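Local structure of alpha-amylase (Eubacterium rectale DSM 17629, 6AZ5) at residues Ile7-Glu12 / Ala71-Thr76; Gly21-Trp26 / Thr50-Thr55; Arg88-Ser93 / Glu98-Val103. The protein probably binds starch alpha-glucan chains, as a family CBM41 carbohydrate-binding module of a surface-anchored alpha-amylase from a human gut bacterium. All coordinates share one frame; numbering follows the deposited sequence.

Interaction 1: Ile7-Glu12 / Ala71-Thr76; sequences IYYYNE and ARYDNT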
loop_
_atom_site.group_PDB
_atom_site.type_symbol
_atom_site.label_atom_id
_atom_site.label_comp_id
_atom_site.label_asym_id
_atom_site.label_seq_id
_atom_site.Cartn_x
_atom_site.Cartn_y
_atom_site.Cartn_z
ATOM N N ILE A 7 -5.078 -0.282 2.330
ATOM C CA ILE A 7 -4.266 -0.650 1.184
ATOM C C ILE A 7 -3.517 -1.954 1.444
ATOM O O ILE A 7 -2.801 -2.103 2.439
ATOM C CB ILE A 7 -3.290 0.493 0.787
ATOM C CG1 ILE A 7 -2.303 0.010 -0.271
ATOM C CG2 ILE A 7 -2.554 1.037 1.994
ATOM C CD1 ILE A 7 -1.675 1.149 -1.051
ATOM N N TYR A 8 -3.739 -2.912 0.547
ATOM C CA TYR A 8 -3.058 -4.200 0.570
ATOM C C TYR A 8 -1.850 -4.175 -0.353
ATOM O O TYR A 8 -1.903 -3.568 -1.423
ATOM C CB TYR A 8 -3.988 -5.328 0.129
ATOM C CG TYR A 8 -5.242 -5.510 0.951
ATOM C CD1 TYR A 8 -5.254 -5.270 2.314
ATOM C CD2 TYR A 8 -6.419 -5.942 0.353
ATOM C CE1 TYR A 8 -6.409 -5.453 3.061
ATOM C CE2 TYR A 8 -7.575 -6.123 1.087
ATOM C CZ TYR A 8 -7.566 -5.872 2.439
ATOM O OH TYR A 8 -8.716 -6.051 3.170
ATOM N N TYR A 9 -0.775 -4.851 0.051
ATOM C CA TYR A 9 0.430 -4.935 -0.774
ATOM C C TYR A 9 0.957 -6.362 -0.883
ATOM O O TYR A 9 1.079 -7.077 0.113
ATOM C CB TYR A 9 1.525 -4.022 -0.218
ATOM C CG TYR A 9 2.882 -4.200 -0.864
ATOM C CD1 TYR A 9 3.123 -3.757 -2.161
ATOM C CD2 TYR A 9 3.932 -4.797 -0.171
ATOM C CE1 TYR A 9 4.368 -3.914 -2.755
ATOM C CE2 TYR A 9 5.181 -4.953 -0.755
ATOM C CZ TYR A 9 5.393 -4.512 -2.047
ATOM O OH TYR A 9 6.632 -4.667 -2.630
ATOM N N TYR A 10 1.265 -6.778 -2.102
ATOM C CA TYR A 10 1.806 -8.110 -2.303
ATOM C C TYR A 10 3.148 -8.061 -3.016
ATOM O O TYR A 10 3.325 -7.337 -3.999
ATOM C CB TYR A 10 0.832 -8.989 -3.093
ATOM C CG TYR A 10 1.393 -10.355 -3.411
ATOM C CD1 TYR A 10 1.338 -11.382 -2.478
ATOM C CD2 TYR A 10 1.985 -10.618 -4.642
ATOM C CE1 TYR A 10 1.859 -12.635 -2.763
ATOM C CE2 TYR A 10 2.508 -11.868 -4.936
ATOM C CZ TYR A 10 2.442 -12.870 -3.994
ATOM O OH TYR A 10 2.958 -14.113 -4.282
ATOM N N ASN A 11 4.086 -8.844 -2.495
ATOM C CA ASN A 11 5.393 -9.038 -3.103
ATOM C C ASN A 11 5.829 -10.467 -2.818
ATOM O O ASN A 11 6.032 -10.843 -1.663
ATOM C CB ASN A 11 6.416 -8.032 -2.563
ATOM C CG ASN A 11 7.739 -8.075 -3.314
ATOM O OD1 ASN A 11 8.182 -9.133 -3.759
ATOM N ND2 ASN A 11 8.373 -6.922 -3.455
ATOM N N GLU A 12 5.955 -11.267 -3.873
ATOM C CA GLU A 12 6.303 -12.675 -3.724
ATOM C C GLU A 12 7.687 -12.840 -3.107
ATOM O O GLU A 12 7.991 -13.874 -2.515
ATOM C CB GLU A 12 6.234 -13.391 -5.076
ATOM C CG GLU A 12 7.036 -12.717 -6.179
ATOM C CD GLU A 12 7.040 -13.518 -7.471
ATOM O OE1 GLU A 12 6.534 -14.660 -7.464
ATOM O OE2 GLU A 12 7.553 -13.004 -8.489
ATOM N N ALA A 71 6.425 1.161 -2.721
ATOM C CA ALA A 71 6.778 0.276 -1.621
ATOM C C ALA A 71 8.285 0.320 -1.335
ATOM O O ALA A 71 9.078 0.560 -2.241
ATOM C CB ALA A 71 6.337 -1.141 -1.930
ATOM N N ARG A 72 8.666 0.108 -0.074
ATOM C CA ARG A 72 10.073 -0.052 0.309
ATOM C C ARG A 72 10.219 -1.338 1.113
ATOM O O ARG A 72 9.398 -1.620 1.987
ATOM C CB ARG A 72 10.572 1.151 1.108
ATOM C CG ARG A 72 10.483 2.458 0.354
ATOM C CD ARG A 72 11.223 3.564 1.081
ATOM N NE ARG A 72 10.814 3.640 2.480
ATOM C CZ ARG A 72 11.370 4.439 3.384
ATOM N NH1 ARG A 72 12.366 5.244 3.037
ATOM N NH2 ARG A 72 10.930 4.429 4.638
ATOM N N TYR A 73 11.254 -2.120 0.813
ATOM C CA TYR A 73 11.315 -3.515 1.259
ATOM C C TYR A 73 11.918 -3.727 2.647
ATOM O O TYR A 73 11.600 -4.707 3.326
ATOM C CB TYR A 73 12.103 -4.353 0.247
ATOM C CG TYR A 73 11.558 -4.306 -1.163
ATOM C CD1 TYR A 73 10.207 -4.104 -1.402
ATOM C CD2 TYR A 73 12.399 -4.463 -2.256
ATOM C CE1 TYR A 73 9.709 -4.057 -2.692
ATOM C CE2 TYR A 73 11.912 -4.421 -3.548
ATOM C CZ TYR A 73 10.567 -4.216 -3.762
ATOM O OH TYR A 73 10.080 -4.174 -5.048
ATOM N N ASP A 74 12.800 -2.828 3.061
ATOM C CA ASP A 74 13.473 -2.976 4.349
ATOM C C ASP A 74 13.844 -1.601 4.879
ATOM O O ASP A 74 14.938 -1.100 4.615
ATOM C CB ASP A 74 14.716 -3.862 4.209
ATOM C CG ASP A 74 15.268 -4.325 5.554
ATOM O OD1 ASP A 74 14.886 -3.758 6.598
ATOM O OD2 ASP A 74 16.097 -5.262 5.562
ATOM N N ASN A 75 12.932 -0.991 5.627
ATOM C CA ASN A 75 13.116 0.394 6.043
ATOM C C ASN A 75 14.146 0.551 7.160
ATOM O O ASN A 75 14.461 1.669 7.564
ATOM C CB ASN A 75 11.780 1.010 6.469
ATOM C CG ASN A 75 11.101 0.242 7.596
ATOM O OD1 ASN A 75 11.707 -0.608 8.248
ATOM N ND2 ASN A 75 9.830 0.551 7.827
ATOM N N THR A 76 14.669 -0.569 7.652
ATOM C CA THR A 76 15.774 -0.529 8.603
ATOM C C THR A 76 17.057 -0.134 7.873
ATOM O O THR A 76 18.057 0.217 8.501
ATOM C CB THR A 76 15.976 -1.882 9.321
ATOM O OG1 THR A 76 16.418 -2.871 8.383
ATOM C CG2 THR A 76 14.679 -2.347 9.980
#

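Interaction 2: Gly21-Trp26 / Thr50-Thr55; sequences GKVDLW and TWFKQT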
loop_
_atom_site.group_PDB
_atom_site.type_symbol
_atom_site.label_atom_id
_atom_site.label_comp_id
_atom_site.label_asym_id
_atom_site.label_seq_id
_atom_site.Cartn_x
_atom_site.Cartn_y
_atom_site.Cartn_z
ATOM N N GLY A 21 6.964 -4.958 9.750
ATOM C CA GLY A 21 7.591 -3.870 10.481
ATOM C C GLY A 21 8.699 -3.212 9.682
ATOM O O GLY A 21 9.114 -2.085 9.975
ATOM N N LYS A 22 9.171 -3.914 8.657
ATOM C CA LYS A 22 10.237 -3.399 7.810
ATOM C C LYS A 22 9.707 -2.939 6.449
ATOM O O LYS A 22 10.321 -2.106 5.788
ATOM C CB LYS A 22 11.326 -4.463 7.635
ATOM C CG LYS A 22 11.742 -5.105 8.954
ATOM C CD LYS A 22 12.982 -5.977 8.827
ATOM C CE LYS A 22 13.320 -6.613 10.169
ATOM N NZ LYS A 22 14.656 -7.259 10.176
ATOM N N VAL A 23 8.571 -3.485 6.030
ATOM C CA VAL A 23 7.964 -3.087 4.758
ATOM C C VAL A 23 7.082 -1.861 4.964
ATOM O O VAL A 23 6.215 -1.862 5.843
ATOM C CB VAL A 23 7.113 -4.220 4.151
ATOM C CG1 VAL A 23 6.642 -3.849 2.754
ATOM C CG2 VAL A 23 7.892 -5.521 4.126
ATOM N N ASP A 24 7.303 -0.812 4.178
ATOM C CA ASP A 24 6.411 0.343 4.235
ATOM C C ASP A 24 6.074 0.896 2.852
ATOM O O ASP A 24 6.414 0.309 1.821
ATOM C CB ASP A 24 6.995 1.459 5.127
ATOM C CG ASP A 24 8.307 2.050 4.600
ATOM O OD1 ASP A 24 8.525 2.099 3.371
ATOM O OD2 ASP A 24 9.127 2.497 5.434
ATOM N N LEU A 25 5.369 2.019 2.862
ATOM C CA LEU A 25 5.084 2.786 1.667
ATOM C C LEU A 25 5.655 4.177 1.854
ATOM O O LEU A 25 5.441 4.798 2.892
ATOM C CB LEU A 25 3.579 2.882 1.403
ATOM C CG LEU A 25 2.740 1.622 1.253
ATOM C CD1 LEU A 25 1.270 2.004 1.086
ATOM C CD2 LEU A 25 3.236 0.778 0.073
ATOM N N TRP A 26 6.381 4.661 0.855
ATOM C CA TRP A 26 6.772 6.058 0.825
ATOM C C TRP A 26 5.731 6.816 0.012
ATOM O O TRP A 26 5.557 6.554 -1.173
ATOM C CB TRP A 26 8.162 6.230 0.222
ATOM C CG TRP A 26 8.723 7.588 0.438
ATOM C CD1 TRP A 26 8.694 8.637 -0.431
ATOM C CD2 TRP A 26 9.393 8.056 1.613
ATOM N NE1 TRP A 26 9.312 9.729 0.127
ATOM C CE2 TRP A 26 9.752 9.396 1.383
ATOM C CE3 TRP A 26 9.730 7.468 2.839
ATOM C CZ2 TRP A 26 10.425 10.162 2.333
ATOM C CZ3 TRP A 26 10.402 8.226 3.776
ATOM C CH2 TRP A 26 10.741 9.560 3.518
ATOM N N THR A 50 -1.015 -14.142 0.777
ATOM C CA THR A 50 -1.192 -13.223 1.902
ATOM C C THR A 50 -0.679 -11.822 1.570
ATOM O O THR A 50 0.426 -11.658 1.050
ATOM C CB THR A 50 -0.484 -13.747 3.167
ATOM O OG1 THR A 50 -1.027 -15.026 3.513
ATOM C CG2 THR A 50 -0.685 -12.792 4.334
ATOM N N TRP A 51 -1.494 -10.813 1.862
ATOM C CA TRP A 51 -1.119 -9.424 1.617
ATOM C C TRP A 51 -0.664 -8.736 2.900
ATOM O O TRP A 51 -1.140 -9.067 3.982
ATOM C CB TRP A 51 -2.294 -8.632 1.032
ATOM C CG TRP A 51 -2.871 -9.149 -0.249
ATOM C CD1 TRP A 51 -3.634 -10.272 -0.418
ATOM C CD2 TRP A 51 -2.779 -8.528 -1.535
ATOM N NE1 TRP A 51 -4.000 -10.400 -1.739
ATOM C CE2 TRP A 51 -3.488 -9.340 -2.444
ATOM C CE3 TRP A 51 -2.155 -7.373 -2.012
ATOM C CZ2 TRP A 51 -3.592 -9.031 -3.794
ATOM C CZ3 TRP A 51 -2.259 -7.066 -3.353
ATOM C CH2 TRP A 51 -2.972 -7.891 -4.229
ATOM N N PHE A 52 0.249 -7.773 2.775
ATOM C CA PHE A 52 0.463 -6.793 3.839
ATOM C C PHE A 52 -0.747 -5.863 3.861
ATOM O O PHE A 52 -1.286 -5.533 2.811
ATOM C CB PHE A 52 1.739 -5.966 3.614
ATOM C CG PHE A 52 3.014 -6.757 3.712
ATOM C CD1 PHE A 52 3.558 -7.360 2.588
ATOM C CD2 PHE A 52 3.679 -6.883 4.924
ATOM C CE1 PHE A 52 4.733 -8.080 2.673
ATOM C CE2 PHE A 52 4.851 -7.604 5.017
ATOM C CZ PHE A 52 5.380 -8.204 3.890
ATOM N N LYS A 53 -1.178 -5.422 5.037
ATOM C CA LYS A 53 -2.257 -4.446 5.065
ATOM C C LYS A 53 -1.966 -3.307 6.027
ATOM O O LYS A 53 -1.199 -3.457 6.979
ATOM C CB LYS A 53 -3.588 -5.117 5.430
ATOM C CG LYS A 53 -3.924 -5.096 6.903
ATOM C CD LYS A 53 -5.233 -5.815 7.195
ATOM C CE LYS A 53 -5.446 -5.962 8.701
ATOM N NZ LYS A 53 -6.526 -6.936 9.006
ATOM N N GLN A 54 -2.572 -2.159 5.747
ATOM C CA GLN A 54 -2.596 -1.044 6.680
ATOM C C GLN A 54 -3.738 -0.111 6.308
ATOM O O GLN A 54 -4.243 -0.154 5.185
ATOM C CB GLN A 54 -1.270 -0.293 6.677
ATOM C CG GLN A 54 -0.938 0.390 5.366
ATOM C CD GLN A 54 0.324 1.228 5.462
ATOM O OE1 GLN A 54 0.438 2.105 6.317
ATOM N NE2 GLN A 54 1.288 0.944 4.596
ATOM N N THR A 55 -4.161 0.718 7.252
ATOM C CA THR A 55 -5.164 1.727 6.957
ATOM C C THR A 55 -4.509 3.100 6.959
ATOM O O THR A 55 -3.542 3.340 7.675
ATOM C CB THR A 55 -6.318 1.709 7.964
ATOM O OG1 THR A 55 -5.794 1.918 9.279
ATOM C CG2 THR A 55 -7.049 0.377 7.918
#

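Interaction 3: Arg88-Ser93 / Glu98-Val103; sequences RSFTIS and EVLYYV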
loop_
_atom_site.group_PDB
_atom_site.type_symbol
_atom_site.label_atom_id
_atom_site.label_comp_id
_atom_site.label_asym_id
_atom_site.label_seq_id
_atom_site.Cartn_x
_atom_site.Cartn_y
_atom_site.Cartn_z
ATOM N N ARG A 88 4.624 4.927 -8.361
ATOM C CA ARG A 88 3.249 4.491 -8.565
ATOM C C ARG A 88 2.271 5.595 -8.191
ATOM O O ARG A 88 2.667 6.642 -7.679
ATOM C CB ARG A 88 2.948 3.230 -7.755
ATOM C CG ARG A 88 3.951 2.115 -7.934
ATOM C CD ARG A 88 4.202 1.800 -9.403
ATOM N NE ARG A 88 5.121 0.671 -9.547
ATOM C CZ ARG A 88 5.645 0.265 -10.700
ATOM N NH1 ARG A 88 5.345 0.890 -11.832
ATOM N NH2 ARG A 88 6.470 -0.774 -10.718
ATOM N N SER A 89 0.989 5.361 -8.453
ATOM C CA SER A 89 -0.039 6.322 -8.078
ATOM C C SER A 89 -1.437 5.722 -8.129
ATOM O O SER A 89 -1.674 4.715 -8.800
ATOM C CB SER A 89 0.014 7.559 -8.979
ATOM O OG SER A 89 -0.378 7.241 -10.300
ATOM N N PHE A 90 -2.354 6.358 -7.411
ATOM C CA PHE A 90 -3.771 6.033 -7.484
ATOM C C PHE A 90 -4.570 7.242 -7.048
ATOM O O PHE A 90 -4.012 8.231 -6.577
ATOM C CB PHE A 90 -4.128 4.816 -6.620
ATOM C CG PHE A 90 -3.981 5.041 -5.136
ATOM C CD1 PHE A 90 -2.764 4.830 -4.507
ATOM C CD2 PHE A 90 -5.068 5.423 -4.364
ATOM C CE1 PHE A 90 -2.624 5.021 -3.135
ATOM C CE2 PHE A 90 -4.939 5.619 -2.989
ATOM C CZ PHE A 90 -3.711 5.417 -2.374
ATOM N N THR A 91 -5.882 7.165 -7.216
ATOM C CA THR A 91 -6.753 8.258 -6.824
ATOM C C THR A 91 -7.626 7.824 -5.655
ATOM O O THR A 91 -8.207 6.746 -5.675
ATOM C CB THR A 91 -7.624 8.726 -8.008
ATOM O OG1 THR A 91 -6.774 9.133 -9.088
ATOM C CG2 THR A 91 -8.511 9.893 -7.605
ATOM N N ILE A 92 -7.695 8.659 -4.627
ATOM C CA ILE A 92 -8.529 8.374 -3.471
ATOM C C ILE A 92 -10.003 8.488 -3.855
ATOM O O ILE A 92 -10.488 9.576 -4.157
ATOM C CB ILE A 92 -8.200 9.327 -2.315
ATOM C CG1 ILE A 92 -6.699 9.267 -2.006
ATOM C CG2 ILE A 92 -9.040 9.000 -1.089
ATOM C CD1 ILE A 92 -6.212 10.423 -1.159
ATOM N N SER A 93 -10.703 7.356 -3.858
ATOM C CA SER A 93 -12.089 7.296 -4.327
ATOM C C SER A 93 -13.093 7.772 -3.284
ATOM O O SER A 93 -14.183 8.225 -3.624
ATOM C CB SER A 93 -12.447 5.870 -4.748
ATOM O OG SER A 93 -12.707 5.051 -3.620
ATOM N N GLU A 98 -13.161 1.813 1.097
ATOM C CA GLU A 98 -12.172 1.920 0.033
ATOM C C GLU A 98 -10.974 1.009 0.291
ATOM O O GLU A 98 -10.315 1.090 1.326
ATOM C CB GLU A 98 -11.698 3.362 -0.144
ATOM C CG GLU A 98 -10.668 3.489 -1.259
ATOM C CD GLU A 98 -10.377 4.918 -1.656
ATOM O OE1 GLU A 98 -10.792 5.852 -0.939
ATOM O OE2 GLU A 98 -9.721 5.104 -2.695
ATOM N N VAL A 99 -10.713 0.139 -0.671
ATOM C CA VAL A 99 -9.587 -0.770 -0.600
ATOM C C VAL A 99 -8.728 -0.619 -1.846
ATOM O O VAL A 99 -9.244 -0.609 -2.960
ATOM C CB VAL A 99 -10.060 -2.224 -0.456
ATOM C CG1 VAL A 99 -8.893 -3.185 -0.586
ATOM C CG2 VAL A 99 -10.754 -2.406 0.880
ATOM N N LEU A 100 -7.421 -0.475 -1.651
ATOM C CA LEU A 100 -6.481 -0.471 -2.766
ATOM C C LEU A 100 -5.664 -1.763 -2.791
ATOM O O LEU A 100 -5.222 -2.258 -1.750
ATOM C CB LEU A 100 -5.560 0.746 -2.698
ATOM C CG LEU A 100 -6.081 2.051 -3.320
ATOM C CD1 LEU A 100 -6.512 1.837 -4.759
ATOM C CD2 LEU A 100 -7.217 2.667 -2.504
ATOM N N TYR A 101 -5.493 -2.314 -3.989
ATOM C CA TYR A 101 -4.670 -3.498 -4.183
ATOM C C TYR A 101 -3.387 -3.132 -4.907
ATOM O O TYR A 101 -3.391 -2.794 -6.090
ATOM C CB TYR A 101 -5.424 -4.567 -4.960
ATOM C CG TYR A 101 -6.639 -5.082 -4.238
ATOM C CD1 TYR A 101 -6.551 -6.161 -3.368
ATOM C CD2 TYR A 101 -7.873 -4.481 -4.414
ATOM C CE1 TYR A 101 -7.668 -6.628 -2.702
ATOM C CE2 TYR A 101 -8.988 -4.940 -3.758
ATOM C CZ TYR A 101 -8.885 -6.010 -2.903
ATOM O OH TYR A 101 -10.008 -6.457 -2.251
ATOM N N TYR A 102 -2.290 -3.191 -4.170
ATOM C CA TYR A 102 -0.999 -2.805 -4.692
ATOM C C TYR A 102 -0.149 -4.055 -4.868
ATOM O O TYR A 102 0.381 -4.607 -3.906
ATOM C CB TYR A 102 -0.347 -1.777 -3.760
ATOM C CG TYR A 102 1.035 -1.296 -4.145
ATOM C CD1 TYR A 102 1.545 -1.501 -5.420
ATOM C CD2 TYR A 102 1.804 -0.565 -3.242
ATOM C CE1 TYR A 102 2.804 -1.044 -5.768
ATOM C CE2 TYR A 102 3.059 -0.093 -3.583
ATOM C CZ TYR A 102 3.554 -0.336 -4.850
ATOM O OH TYR A 102 4.800 0.128 -5.203
ATOM N N VAL A 103 -0.056 -4.504 -6.114
ATOM C CA VAL A 103 0.887 -5.549 -6.480
ATOM C C VAL A 103 2.199 -4.879 -6.851
ATOM O O VAL A 103 2.223 -3.981 -7.692
ATOM C CB VAL A 103 0.379 -6.413 -7.650
ATOM C CG1 VAL A 103 1.528 -7.197 -8.273
ATOM C CG2 VAL A 103 -0.720 -7.353 -7.175
#

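Interaction 1: Ile7-Glu12 / Ala71-Thr76
Y9 and A71 face each other with their CA atoms 8.3 Å apart, and N11 and Y73 follow at the next step with theirs 9.2 Å apart, so the two backbones meet only through side chains. Y9 reaches across: with CG anti to the backbone N (chi1 171°), its ring extends toward the other segment, and CE1 lies 3.5 Å from A71 CB at an oblique approach. Y73 brings the end of its ring nearer from the other segment, and beyond the methyl group Y9 OH comes to 3.1 Å from Y73 CE1, meeting that ring at its edge. N11 reinforces this end: its ND2 donates to Y9 OH over 3.0 Å, nearly in the amide plane and fairly straight at 160°. The same ND2 is 3.3 Å from Y73 CE1, and amide and ring stand almost perpendicular, 84° apart. Outside the segments, D104 OD1 receives both tyrosine hydroxyls as hydrogen-bond partners, while N11 OD1 is held by D13 N. A phenylalanine in place of Y9 could still rest on A71, but the N11 amide and the D104 carboxylate would probably each be left short of a polar mate. The contact lies between facing strands 3-10 and 66-72 of what is probably the beta-sandwich of a CBM41 module, and a polar cluster of Y9, N11 and Y73 takes over where both strands run out into loops.

Interaction 2: Gly21-Trp26 / Thr50-Thr55
V23 packs on the F52 ring in the apolar part of this contact, while L25 meets the Q54 amide. The backbones stay well apart, V23 CA lying 8.4 Å from F52 CA, and the touching parts run at 49° to each other.

In the apolar pair, V23 approaches one face of the F52 ring. Its CB stands above that face but is displaced toward the rim, and the CG2 branch makes the nearest approach, 3.7 Å from F52 CZ. A chi1 of -173° puts CG1 anti to the backbone N and leaves CG2 anti to the carbonyl carbon, beside the ring. The two side chains cross at about a right angle, and CG2 meets the ring at CZ and CE2.

The mixed pair works differently. Q54 has chi1 of 65° and an extended chain beyond CG, which carries its amide across to L25; NE2 lies 3.7 Å from L25 CD1 and 3.7 Å from L25 CG. This is van der Waals contact, and the buried nitrogen finds its hydrogen-bond partner elsewhere, at the carbonyl O of Y36.

Strand 35-44 explains much of the setting, since it pairs antiparallel with both strand 24-29 and strand 49-58, and its F38 touches V23, L25 and Q54. Strand 3-10 adds I7 against L25 and Y9 against F52, while L69 of strand 66-72 also packs on L25.

Interaction 3: Arg88-Ser93 / Glu98-Val103
R88 to S93 and E98 to V103 run nearly antiparallel and meet face to face in a beta-sandwich, where strands 88-91 and 99-103 contribute side chains to a shared interior without pairing their backbones. R88 comes first. Its chain bends at chi2 and lays the aliphatic part by the end of Y102, with CG 3.5 Å from Y102 OH; the guanidinium crosses the phenol at about a right angle and has that hydroxyl near its own plane, at the edge. The polar ends are joined through D84, whose OD2 makes a salt bridge with R88 NE and a hydrogen bond with Y102 OH, and the hydroxyl also takes part in a bond with A71 N.

F90 forms the apolar centre of the contact. Its chi1 of 67° turns the ring so that one face lies against L100. The branch carbon does the work in a CH-pi contact: L100 CG stands 3.9 Å from the centroid of the F90 ring, 21° off the normal, and is 3.7 Å from F90 CD2, displaced toward the rim on that side.

I92 then brings CG2 to 3.6 Å from E98 OE1, a methyl group beside a buried carboxylate. That carboxylate has several partners: OE1 bonds with H3 NE2 and G94 N, OE2 with H110 NE2, a setting likely to stabilise its negative charge. S93 OG accepts a hydrogen bond from D95 N and is merely close to the glutamate. The backbone makes the firm link: S93 N donates to the syn side of E98 OE2, tilted out of the carboxylate plane, over 2.7 Å and at 169°.

Overall arrangement
All three contacts are largely buried and join strands, or the loops at their ends, that lie across from each other without pairing. Interactions 1 and 2 lie together, their centres about 5 Å apart, and are tied by a salt bridge from R72 to D24; along the chain the second is nested inside the first. Interaction 3 follows later, its centre about 14 Å from that of interaction 1, yet strand 99-103 runs parallel beside strand 3-10 and bonds with Y8. Chemistry follows place. Interaction 2, nearest the chain's centre, sets a valine on a phenylalanine and a leucine on a buried amide; interaction 1 ends in a polar tyrosine cluster; interaction 3 spans a hydrophobic middle and reaches a partly exposed serine beside its buried carboxylate.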